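Long-range contacts in pyrroline carboxylate reductase (PDB 2RCY), which probably reduces pyrroline-5-carboxylate to proline with a nicotinamide cofactor, and binds NADP: residues N4-F9 against H58-V63; I126-K131 against I154-M159; G13-A18 against P114-L119. One frame throughout, in Å; residues are numbered along the deposited sequence.

Overall arrangement
From the N terminus, residues 4-9 open contact 1 with strand 7-10; the segment 13-18 then opens contact 3 at the start of helix 14-26. Contact 1 closes first, when 58-63 bring strand 61-64 alongside strand 7-10; contact 3 closes at 114-119, in the loop after strand 108-113. These two therefore cross rather than nest, and they touch where Phe9 CD2 packs 4.3 Å from Gly16 O. Contact 2 follows in series, its centre about 22 Å from that of contact 1. Contact 1 pairs two parallel strands, contact 3 ties a helix start to a loop at the NADP site, and contact 2 ties strand 123-129 to the lead-in of helix 159-167; contacts 2 and 3 also meet a second subunit.

Contact 1: residues N4-F9 against H58-V63; sequences NIKLGF and HCDIIV
Leu7, Gly8 and Phe9 pair in parallel with Ile61, Ile62 and Val63, the two short strand axes 4.7 Å apart and inclined by 18°. Gly8 carries the pairing through N to Ile61 O (2.9 Å) and O from Val63 N (2.7 Å). Before the strands, Lys6 O accepts two amides, Ile61 N almost straight on and Asp60 N at a slant. Asp60 answers with OD2, which takes Lys6 N through its anti lone pair at 2.8 Å. The Lys6 chain crosses His58 at about a right angle, CD 3.5 Å from NE2, and its bend at chi4 (69°) leaves NZ in a long salt bridge with Asp60 OD2, 3.7 Å away. These are the neighbouring central strands of a Rossmann-type sheet, where the chain order switches direction: strand 34-37 lies beyond 7-10, strand 86-89 beyond 61-64. On the face holding Leu7, Phe9, Ile61 and Val63, Leu7 CD2 touches Val63 CG2 at 3.5 Å. Val63 CG2 also sits over the face of the Phe9 ring, a CH-pi contact 27° off the normal. Helix 14-26 covers Leu7 and Phe9. On the Gly8 face, Cys59 SG lies against Gly8 CA (3.6 Å).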
loop_
_atom_site.group_PDB
_atom_site.type_symbol
_atom_site.label_atom_id
_atom_site.label_comp_id
_atom_site.label_asym_id
_atom_site.label_seq_id
_atom_site.Cartn_x
_atom_site.Cartn_y
_atom_site.Cartn_z
ATOM N N ASN A 4 -56.810 -1.396 -19.934
ATOM C CA ASN A 4 -57.841 -1.853 -19.000
ATOM C C ASN A 4 -57.339 -2.490 -17.707
ATOM O O ASN A 4 -58.018 -2.420 -16.680
ATOM C CB ASN A 4 -58.813 -2.806 -19.700
ATOM C CG ASN A 4 -59.780 -2.083 -20.612
ATOM O OD1 ASN A 4 -60.383 -1.078 -20.232
ATOM N ND2 ASN A 4 -59.935 -2.594 -21.825
ATOM N N ILE A 5 -56.164 -3.115 -17.759
ATOM C CA ILE A 5 -55.601 -3.783 -16.582
ATOM C C ILE A 5 -55.166 -2.785 -15.513
ATOM O O ILE A 5 -54.696 -1.688 -15.821
ATOM C CB ILE A 5 -54.426 -4.741 -16.921
ATOM C CG1 ILE A 5 -53.289 -3.996 -17.625
ATOM C CG2 ILE A 5 -54.918 -5.928 -17.750
ATOM C CD1 ILE A 5 -51.915 -4.356 -17.107
ATOM N N LYS A 6 -55.339 -3.176 -14.255
ATOM C CA LYS A 6 -55.045 -2.305 -13.127
ATOM C C LYS A 6 -53.687 -2.649 -12.524
ATOM O O LYS A 6 -53.438 -3.792 -12.132
ATOM C CB LYS A 6 -56.157 -2.398 -12.079
ATOM C CG LYS A 6 -57.551 -2.157 -12.644
ATOM C CD LYS A 6 -58.632 -2.623 -11.685
ATOM C CE LYS A 6 -59.971 -2.777 -12.391
ATOM N NZ LYS A 6 -59.974 -3.926 -13.345
ATOM N N LEU A 7 -52.810 -1.648 -12.473
ATOM C CA LEU A 7 -51.459 -1.815 -11.954
ATOM C C LEU A 7 -51.376 -1.259 -10.536
ATOM O O LEU A 7 -51.812 -0.135 -10.275
ATOM C CB LEU A 7 -50.450 -1.099 -12.860
ATOM C CG LEU A 7 -49.182 -1.831 -13.319
ATOM C CD1 LEU A 7 -48.229 -0.855 -13.997
ATOM C CD2 LEU A 7 -48.474 -2.545 -12.181
ATOM N N GLY A 8 -50.818 -2.052 -9.625
ATOM C CA GLY A 8 -50.695 -1.655 -8.225
ATOM C C GLY A 8 -49.266 -1.672 -7.721
ATOM O O GLY A 8 -48.543 -2.648 -7.913
ATOM N N PHE A 9 -48.868 -0.584 -7.068
ATOM C CA PHE A 9 -47.517 -0.448 -6.531
ATOM C C PHE A 9 -47.518 -0.461 -5.006
ATOM O O PHE A 9 -47.978 0.485 -4.364
ATOM C CB PHE A 9 -46.848 0.826 -7.060
ATOM C CG PHE A 9 -46.458 0.748 -8.508
ATOM C CD1 PHE A 9 -47.339 1.155 -9.503
ATOM C CD2 PHE A 9 -45.206 0.265 -8.876
ATOM C CE1 PHE A 9 -46.981 1.081 -10.846
ATOM C CE2 PHE A 9 -44.837 0.185 -10.216
ATOM C CZ PHE A 9 -45.727 0.594 -11.202
ATOM N N HIS A 58 -57.898 -5.574 -5.863
ATOM C CA HIS A 58 -58.430 -4.733 -6.935
ATOM C C HIS A 58 -57.622 -4.852 -8.227
ATOM O O HIS A 58 -58.193 -5.022 -9.307
ATOM C CB HIS A 58 -58.488 -3.273 -6.477
ATOM C CG HIS A 58 -59.194 -2.364 -7.434
ATOM N ND1 HIS A 58 -60.567 -2.324 -7.547
ATOM C CD2 HIS A 58 -58.718 -1.451 -8.313
ATOM C CE1 HIS A 58 -60.906 -1.430 -8.459
ATOM N NE2 HIS A 58 -59.802 -0.886 -8.939
ATOM N N CYS A 59 -56.298 -4.767 -8.103
ATOM C CA CYS A 59 -55.400 -4.739 -9.255
ATOM C C CYS A 59 -55.175 -6.113 -9.878
ATOM O O CYS A 59 -55.321 -7.139 -9.212
ATOM C CB CYS A 59 -54.063 -4.108 -8.867
ATOM S SG CYS A 59 -54.219 -2.431 -8.234
ATOM N N ASP A 60 -54.817 -6.115 -11.161
ATOM C CA ASP A 60 -54.546 -7.343 -11.908
ATOM C C ASP A 60 -53.064 -7.704 -11.848
ATOM O O ASP A 60 -52.704 -8.880 -11.788
ATOM C CB ASP A 60 -54.988 -7.192 -13.366
ATOM C CG ASP A 60 -56.438 -6.768 -13.496
ATOM O OD1 ASP A 60 -57.333 -7.595 -13.218
ATOM O OD2 ASP A 60 -56.680 -5.606 -13.882
ATOM N N ILE A 61 -52.216 -6.678 -11.880
ATOM C CA ILE A 61 -50.773 -6.844 -11.737
ATOM C C ILE A 61 -50.296 -6.063 -10.512
ATOM O O ILE A 61 -50.533 -4.857 -10.398
ATOM C CB ILE A 61 -50.006 -6.414 -13.020
ATOM C CG1 ILE A 61 -50.297 -7.396 -14.163
ATOM C CG2 ILE A 61 -48.501 -6.330 -12.757
ATOM C CD1 ILE A 61 -49.780 -6.960 -15.526
ATOM N N ILE A 62 -49.635 -6.769 -9.598
ATOM C CA ILE A 62 -49.171 -6.187 -8.340
ATOM C C ILE A 62 -47.645 -6.097 -8.325
ATOM O O ILE A 62 -46.954 -7.075 -8.617
ATOM C CB ILE A 62 -49.685 -6.988 -7.107
ATOM C CG1 ILE A 62 -51.218 -7.055 -7.088
ATOM C CG2 ILE A 62 -49.201 -6.364 -5.808
ATOM C CD1 ILE A 62 -51.808 -8.289 -7.761
ATOM N N VAL A 63 -47.135 -4.914 -7.993
ATOM C CA VAL A 63 -45.695 -4.675 -7.917
ATOM C C VAL A 63 -45.257 -4.525 -6.462
ATOM O O VAL A 63 -45.752 -3.655 -5.741
ATOM C CB VAL A 63 -45.264 -3.424 -8.730
ATOM C CG1 VAL A 63 -43.750 -3.251 -8.703
ATOM C CG2 VAL A 63 -45.749 -3.520 -10.164
#

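Contact 2: residues I126-K131 against I154-M159; sequences IYCSNK and IKEKDM
Cys128 SG reaches across to Met159 CG at 3.6 Å and to Glu156 CG at 3.8 Å, so the sulfur is met by aliphatic carbon from both residues. Beside it, Met159, a selenomethionine, runs antiparallel alongside the Ile126 side chain, with SE 4.0 Å from Ile126 CG1. Ile126 and Ile154 cross obliquely, the Ile154 CD1 methyl resting 3.9 Å from Ile126 CB. One backbone bond ties the segments: Ile154 N to Tyr127 O, 2.9 Å and 163° at the hydrogen, which carries the pairing of strands 123-129 and 149-153 one residue past the latter's end. Beyond this bond the chain turns, Met159 N returning to Glu156 O at 3.2 Å, and this turn delivers Met159 to the sheet at the start of helix 159-167. Trp111 and Met113 of strand 108-113 back the Met159 chain, while Ile126 and Ile154 pack on Leu197 and Leu193 of a second subunit. The Glu156 carboxylate lies beyond the sulfur, where OE1 accepts a weak hydrogen bond from Ile96 N. No charged pair spans the two segments; one backbone hydrogen bond fixes the strand end, and apolar carbon, sulfur and selenium fill the side-chain contact.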
loop_
_atom_site.group_PDB
_atom_site.type_symbol
_atom_site.label_atom_id
_atom_site.label_comp_id
_atom_site.label_asym_id
_atom_site.label_seq_id
_atom_site.Cartn_x
_atom_site.Cartn_y
_atom_site.Cartn_z
ATOM N N ILE A 126 -33.977 -6.319 -16.279
ATOM C CA ILE A 126 -33.775 -7.756 -16.472
ATOM C C ILE A 126 -34.813 -8.516 -15.654
ATOM O O ILE A 126 -35.181 -8.082 -14.559
ATOM C CB ILE A 126 -32.338 -8.243 -16.097
ATOM C CG1 ILE A 126 -31.932 -7.818 -14.669
ATOM C CG2 ILE A 126 -31.326 -7.837 -17.173
ATOM C CD1 ILE A 126 -31.342 -6.415 -14.525
ATOM N N TYR A 127 -35.295 -9.635 -16.187
ATOM C CA TYR A 127 -36.305 -10.420 -15.476
ATOM C C TYR A 127 -36.224 -11.925 -15.682
ATOM O O TYR A 127 -35.673 -12.411 -16.674
ATOM C CB TYR A 127 -37.725 -9.907 -15.780
ATOM C CG TYR A 127 -38.373 -10.481 -17.026
ATOM C CD1 TYR A 127 -39.281 -11.535 -16.940
ATOM C CD2 TYR A 127 -38.089 -9.959 -18.288
ATOM C CE1 TYR A 127 -39.885 -12.062 -18.080
ATOM C CE2 TYR A 127 -38.688 -10.476 -19.433
ATOM C CZ TYR A 127 -39.582 -11.527 -19.322
ATOM O OH TYR A 127 -40.176 -12.043 -20.454
ATOM N N CYS A 128 -36.775 -12.646 -14.712
ATOM C CA CYS A 128 -36.969 -14.084 -14.787
ATOM C C CYS A 128 -38.315 -14.389 -14.136
ATOM O O CYS A 128 -38.834 -13.582 -13.359
ATOM C CB CYS A 128 -35.838 -14.821 -14.067
ATOM S SG CYS A 128 -35.652 -14.387 -12.325
ATOM N N SER A 129 -38.881 -15.547 -14.457
ATOM C CA SER A 129 -40.204 -15.910 -13.962
ATOM C C SER A 129 -40.291 -17.385 -13.585
ATOM O O SER A 129 -39.500 -18.203 -14.060
ATOM C CB SER A 129 -41.267 -15.562 -15.005
ATOM O OG SER A 129 -41.020 -16.227 -16.230
ATOM N N ASN A 130 -41.256 -17.716 -12.731
ATOM C CA ASN A 130 -41.453 -19.095 -12.290
ATOM C C ASN A 130 -42.191 -19.958 -13.320
ATOM O O ASN A 130 -42.362 -19.557 -14.476
ATOM C CB ASN A 130 -42.138 -19.143 -10.911
ATOM C CG ASN A 130 -43.594 -18.683 -10.944
ATOM O OD1 ASN A 130 -44.062 -18.101 -11.921
ATOM N ND2 ASN A 130 -44.310 -18.945 -9.857
ATOM N N LYS A 131 -42.618 -21.142 -12.886
ATOM C CA LYS A 131 -43.287 -22.112 -13.747
ATOM C C LYS A 131 -44.676 -21.642 -14.194
ATOM O O LYS A 131 -45.128 -21.983 -15.288
ATOM C CB LYS A 131 -43.388 -23.459 -13.021
ATOM C CG LYS A 131 -43.577 -24.664 -13.929
ATOM C CD LYS A 131 -43.625 -25.953 -13.121
ATOM N N ILE A 154 -33.607 -13.015 -18.675
ATOM C CA ILE A 154 -32.370 -13.730 -18.377
ATOM C C ILE A 154 -32.625 -14.888 -17.413
ATOM O O ILE A 154 -33.703 -14.984 -16.820
ATOM C CB ILE A 154 -31.279 -12.781 -17.801
ATOM C CG1 ILE A 154 -31.705 -12.207 -16.444
ATOM C CG2 ILE A 154 -30.947 -11.664 -18.795
ATOM C CD1 ILE A 154 -30.559 -11.664 -15.620
ATOM N N LYS A 155 -31.631 -15.762 -17.270
ATOM C CA LYS A 155 -31.676 -16.853 -16.294
ATOM C C LYS A 155 -31.738 -16.297 -14.872
ATOM O O LYS A 155 -31.257 -15.191 -14.610
ATOM C CB LYS A 155 -30.450 -17.754 -16.445
ATOM C CG LYS A 155 -30.367 -18.500 -17.767
ATOM C CD LYS A 155 -29.025 -19.200 -17.911
ATOM C CE LYS A 155 -28.985 -20.078 -19.151
ATOM N NZ LYS A 155 -27.686 -20.792 -19.279
ATOM N N GLU A 156 -32.322 -17.067 -13.957
ATOM C CA GLU A 156 -32.430 -16.652 -12.557
ATOM C C GLU A 156 -31.060 -16.518 -11.886
ATOM O O GLU A 156 -30.851 -15.620 -11.067
ATOM C CB GLU A 156 -33.315 -17.618 -11.765
ATOM C CG GLU A 156 -33.773 -17.067 -10.419
ATOM C CD GLU A 156 -34.462 -18.099 -9.544
ATOM O OE1 GLU A 156 -34.683 -17.800 -8.352
ATOM O OE2 GLU A 156 -34.786 -19.204 -10.036
ATOM N N LYS A 157 -30.134 -17.405 -12.247
ATOM C CA LYS A 157 -28.785 -17.398 -11.678
ATOM C C LYS A 157 -27.958 -16.181 -12.112
ATOM O O LYS A 157 -26.970 -15.835 -11.460
ATOM C CB LYS A 157 -28.047 -18.706 -11.998
ATOM C CG LYS A 157 -27.695 -18.916 -13.472
ATOM C CD LYS A 157 -26.892 -20.202 -13.698
ATOM C CE LYS A 157 -25.494 -20.145 -13.076
ATOM N NZ LYS A 157 -24.637 -19.069 -13.658
ATOM N N ASP A 158 -28.373 -15.539 -13.204
ATOM C CA ASP A 158 -27.695 -14.353 -13.729
ATOM C C ASP A 158 -28.280 -13.042 -13.196
ATOM O O ASP A 158 -27.796 -11.961 -13.534
ATOM C CB ASP A 158 -27.735 -14.350 -15.262
ATOM C CG ASP A 158 -26.841 -15.409 -15.880
ATOM O OD1 ASP A 158 -26.037 -16.032 -15.155
ATOM O OD2 ASP A 158 -26.944 -15.618 -17.107
HETATM N N MSE A 159 -29.315 -13.143 -12.364
HETATM C CA MSE A 159 -30.017 -11.966 -11.844
HETATM C C MSE A 159 -29.180 -11.132 -10.881
HETATM O O MSE A 159 -29.345 -9.914 -10.805
HETATM C CB MSE A 159 -31.322 -12.376 -11.160
HETATM C CG MSE A 159 -32.459 -12.739 -12.108
HETATM SE SE MSE A 159 -33.247 -11.207 -13.033
HETATM C CE MSE A 159 -33.887 -10.177 -11.511
#

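Contact 3: residues G13-A18 against P114-L119; sequences GQMGSA and PNTPCL. With NAP (NADP nicotinamide-adenine-dinucleotide phosphate), chain G.
Met15 lies across one face of the nicotinamide ring of NADP, and Pro114 flanks its edge on the same side. Met15 CG stands almost directly over the ring centre, its CB is 3.4 Å from C2N, and SE, at a similar height, lies over C4N at 3.6 Å. At the rim, Pro114 O approaches C5N to 3.3 Å, and Thr116 CG2 comes to 3.5 Å from the carboxamide N7N. Neither segment supplies atoms to the other face. With CG anti to the backbone N (chi1 -168°) and further bends at chi2 and chi3, the selenomethionine chain runs over the ring and sends CE into the loop 114-119. There CE touches Pro114 CB, Asn115 O (3.3 Å) and Cys118 SG (3.5 Å). Further along helix 14-26, Ala18 CB packs on Leu119 CB, and Cys118 SG lies near Ala18 O. The helix start follows the glycine-rich turn of a Rossmann-type dinucleotide site: Gln14 N donates to NADP O1A at 3.1 Å, and Met15 N to O2N at 3.0 Å and 176°. Ser225 of a second subunit also bonds the cofactor. No hydrogen bond joins the two segments; the ring is met mainly by Met15 over its face and Pro114 O at its rim, while backbone amides grip the diphosphate, whose negative charge the helix N terminus would be expected to stabilise. C4N, the hydride-exchanging carbon of such cofactors, thus lies under SE.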
loop_
_atom_site.group_PDB
_atom_site.type_symbol
_atom_site.label_atom_id
_atom_site.label_comp_id
_atom_site.label_asym_id
_atom_site.label_seq_id
_atom_site.Cartn_x
_atom_site.Cartn_y
_atom_site.Cartn_z
ATOM N N GLY A 13 -41.314 4.381 -2.824
ATOM C CA GLY A 13 -40.059 4.978 -2.382
ATOM C C GLY A 13 -39.319 5.624 -3.531
ATOM O O GLY A 13 -39.928 6.247 -4.399
ATOM N N GLN A 14 -38.000 5.473 -3.538
ATOM C CA GLN A 14 -37.177 6.042 -4.599
ATOM C C GLN A 14 -37.299 5.256 -5.901
ATOM O O GLN A 14 -37.287 5.840 -6.984
ATOM C CB GLN A 14 -35.715 6.148 -4.162
ATOM C CG GLN A 14 -35.451 7.190 -3.071
ATOM C CD GLN A 14 -35.622 8.630 -3.543
ATOM O OE1 GLN A 14 -35.722 8.904 -4.740
ATOM N NE2 GLN A 14 -35.649 9.558 -2.595
HETATM N N MSE A 15 -37.420 3.935 -5.789
HETATM C CA MSE A 15 -37.582 3.087 -6.964
HETATM C C MSE A 15 -39.047 2.939 -7.366
HETATM O O MSE A 15 -39.370 2.939 -8.556
HETATM C CB MSE A 15 -36.951 1.711 -6.744
HETATM C CG MSE A 15 -36.833 0.886 -8.017
HETATM SE SE MSE A 15 -35.750 1.765 -9.381
HETATM C CE MSE A 15 -37.068 1.747 -10.806
ATOM N N GLY A 16 -39.921 2.809 -6.369
ATOM C CA GLY A 16 -41.358 2.684 -6.597
ATOM C C GLY A 16 -41.934 3.838 -7.396
ATOM O O GLY A 16 -42.639 3.621 -8.381
ATOM N N SER A 17 -41.622 5.062 -6.971
ATOM C CA SER A 17 -42.113 6.274 -7.631
ATOM C C SER A 17 -41.499 6.478 -9.015
ATOM O O SER A 17 -42.184 6.918 -9.940
ATOM C CB SER A 17 -41.863 7.506 -6.759
ATOM O OG SER A 17 -40.477 7.708 -6.550
ATOM N N ALA A 18 -40.213 6.157 -9.150
ATOM C CA ALA A 18 -39.510 6.263 -10.431
ATOM C C ALA A 18 -40.103 5.318 -11.476
ATOM O O ALA A 18 -40.238 5.682 -12.646
ATOM C CB ALA A 18 -38.023 5.996 -10.251
ATOM N N PRO A 114 -35.252 -3.371 -12.080
ATOM C CA PRO A 114 -35.231 -2.075 -12.750
ATOM C C PRO A 114 -34.102 -1.152 -12.287
ATOM O O PRO A 114 -33.311 -1.520 -11.417
ATOM C CB PRO A 114 -36.576 -1.477 -12.340
ATOM C CG PRO A 114 -36.834 -2.045 -10.962
ATOM C CD PRO A 114 -36.004 -3.302 -10.812
ATOM N N ASN A 115 -34.032 0.034 -12.888
ATOM C CA ASN A 115 -33.218 1.132 -12.366
ATOM C C ASN A 115 -33.947 2.476 -12.481
ATOM O O ASN A 115 -34.918 2.588 -13.229
ATOM C CB ASN A 115 -31.819 1.167 -13.007
ATOM C CG ASN A 115 -31.852 1.326 -14.521
ATOM O OD1 ASN A 115 -32.864 1.713 -15.104
ATOM N ND2 ASN A 115 -30.727 1.036 -15.162
ATOM N N THR A 116 -33.479 3.483 -11.742
ATOM C CA THR A 116 -34.154 4.791 -11.676
ATOM C C THR A 116 -34.311 5.557 -13.007
ATOM O O THR A 116 -35.293 6.285 -13.165
ATOM C CB THR A 116 -33.538 5.731 -10.601
ATOM O OG1 THR A 116 -32.138 5.911 -10.850
ATOM C CG2 THR A 116 -33.743 5.163 -9.201
ATOM N N PRO A 117 -33.347 5.418 -13.951
ATOM C CA PRO A 117 -33.488 6.006 -15.293
ATOM C C PRO A 117 -34.817 5.756 -16.017
ATOM O O PRO A 117 -35.089 6.409 -17.026
ATOM C CB PRO A 117 -32.349 5.349 -16.071
ATOM C CG PRO A 117 -31.304 5.155 -15.065
ATOM C CD PRO A 117 -32.030 4.764 -13.810
ATOM N N CYS A 118 -35.627 4.824 -15.516
ATOM C CA CYS A 118 -36.945 4.548 -16.093
ATOM C C CYS A 118 -37.896 5.737 -15.942
ATOM O O CYS A 118 -38.865 5.863 -16.693
ATOM C CB CYS A 118 -37.555 3.290 -15.473
ATOM S SG CYS A 118 -37.984 3.440 -13.728
ATOM N N LEU A 119 -37.599 6.601 -14.970
ATOM C CA LEU A 119 -38.337 7.844 -14.741
ATOM C C LEU A 119 -38.338 8.743 -15.978
ATOM O O LEU A 119 -39.347 9.379 -16.286
ATOM C CB LEU A 119 -37.752 8.593 -13.535
ATOM C CG LEU A 119 -38.390 9.912 -13.075
ATOM C CD1 LEU A 119 -39.767 9.685 -12.462
ATOM C CD2 LEU A 119 -37.481 10.628 -12.088
HETATM P PA NAP G . -37.221 3.171 -0.138
HETATM O O1A NAP G . -36.997 4.500 -0.814
HETATM O O2A NAP G . -36.973 3.046 1.347
HETATM O O5B NAP G . -38.715 2.682 -0.488
HETATM C C5B NAP G . -39.507 1.908 0.409
HETATM C C4B NAP G . -40.901 2.521 0.449
HETATM O O4B NAP G . -41.866 1.567 0.897
HETATM C C3B NAP G . -40.962 3.706 1.402
HETATM O O3B NAP G . -41.323 4.883 0.672
HETATM C C2B NAP G . -42.027 3.358 2.425
HETATM O O2B NAP G . -42.904 4.456 2.676
HETATM C C1B NAP G . -42.782 2.193 1.798
HETATM N N9A NAP G . -43.276 1.199 2.789
HETATM C C8A NAP G . -42.768 0.943 4.006
HETATM N N7A NAP G . -43.496 -0.030 4.597
HETATM C C5A NAP G . -44.468 -0.389 3.735
HETATM C C6A NAP G . -45.499 -1.322 3.784
HETATM N N6A NAP G . -45.672 -2.101 4.879
HETATM N N1A NAP G . -46.332 -1.445 2.725
HETATM C C2A NAP G . -46.176 -0.680 1.632
HETATM N N3A NAP G . -45.188 0.227 1.560
HETATM C C4A NAP G . -44.322 0.389 2.597
HETATM O O3 NAP G . -36.339 2.053 -0.886
HETATM P PN NAP G . -36.221 1.999 -2.491
HETATM O O1N NAP G . -34.854 2.510 -2.871
HETATM O O2N NAP G . -37.455 2.614 -3.106
HETATM O O5D NAP G . -36.223 0.422 -2.796
HETATM C C5D NAP G . -37.403 -0.373 -2.714
HETATM C C4D NAP G . -37.143 -1.708 -3.405
HETATM O O4D NAP G . -36.765 -1.492 -4.767
HETATM C C3D NAP G . -36.015 -2.491 -2.745
HETATM O O3D NAP G . -36.473 -3.822 -2.495
HETATM C C2D NAP G . -34.879 -2.493 -3.753
HETATM O O2D NAP G . -34.185 -3.744 -3.789
HETATM C C1D NAP G . -35.576 -2.229 -5.077
HETATM N N1N NAP G . -34.737 -1.504 -6.039
HETATM C C2N NAP G . -34.345 -0.240 -5.793
HETATM C C3N NAP G . -33.558 0.448 -6.713
HETATM C C7N NAP G . -33.133 1.860 -6.436
HETATM O O7N NAP G . -33.446 2.449 -5.283
HETATM N N7N NAP G . -32.496 2.500 -7.308
HETATM C C4N NAP G . -33.173 -0.185 -7.895
HETATM C C5N NAP G . -33.590 -1.490 -8.127
HETATM C C6N NAP G . -34.379 -2.129 -7.173
HETATM P P2B NAP G . -42.531 5.633 3.716
HETATM O O1X NAP G . -43.857 6.315 3.969
HETATM O O2X NAP G . -41.955 4.924 4.920
HETATM O O3X NAP G . -41.540 6.493 2.969
#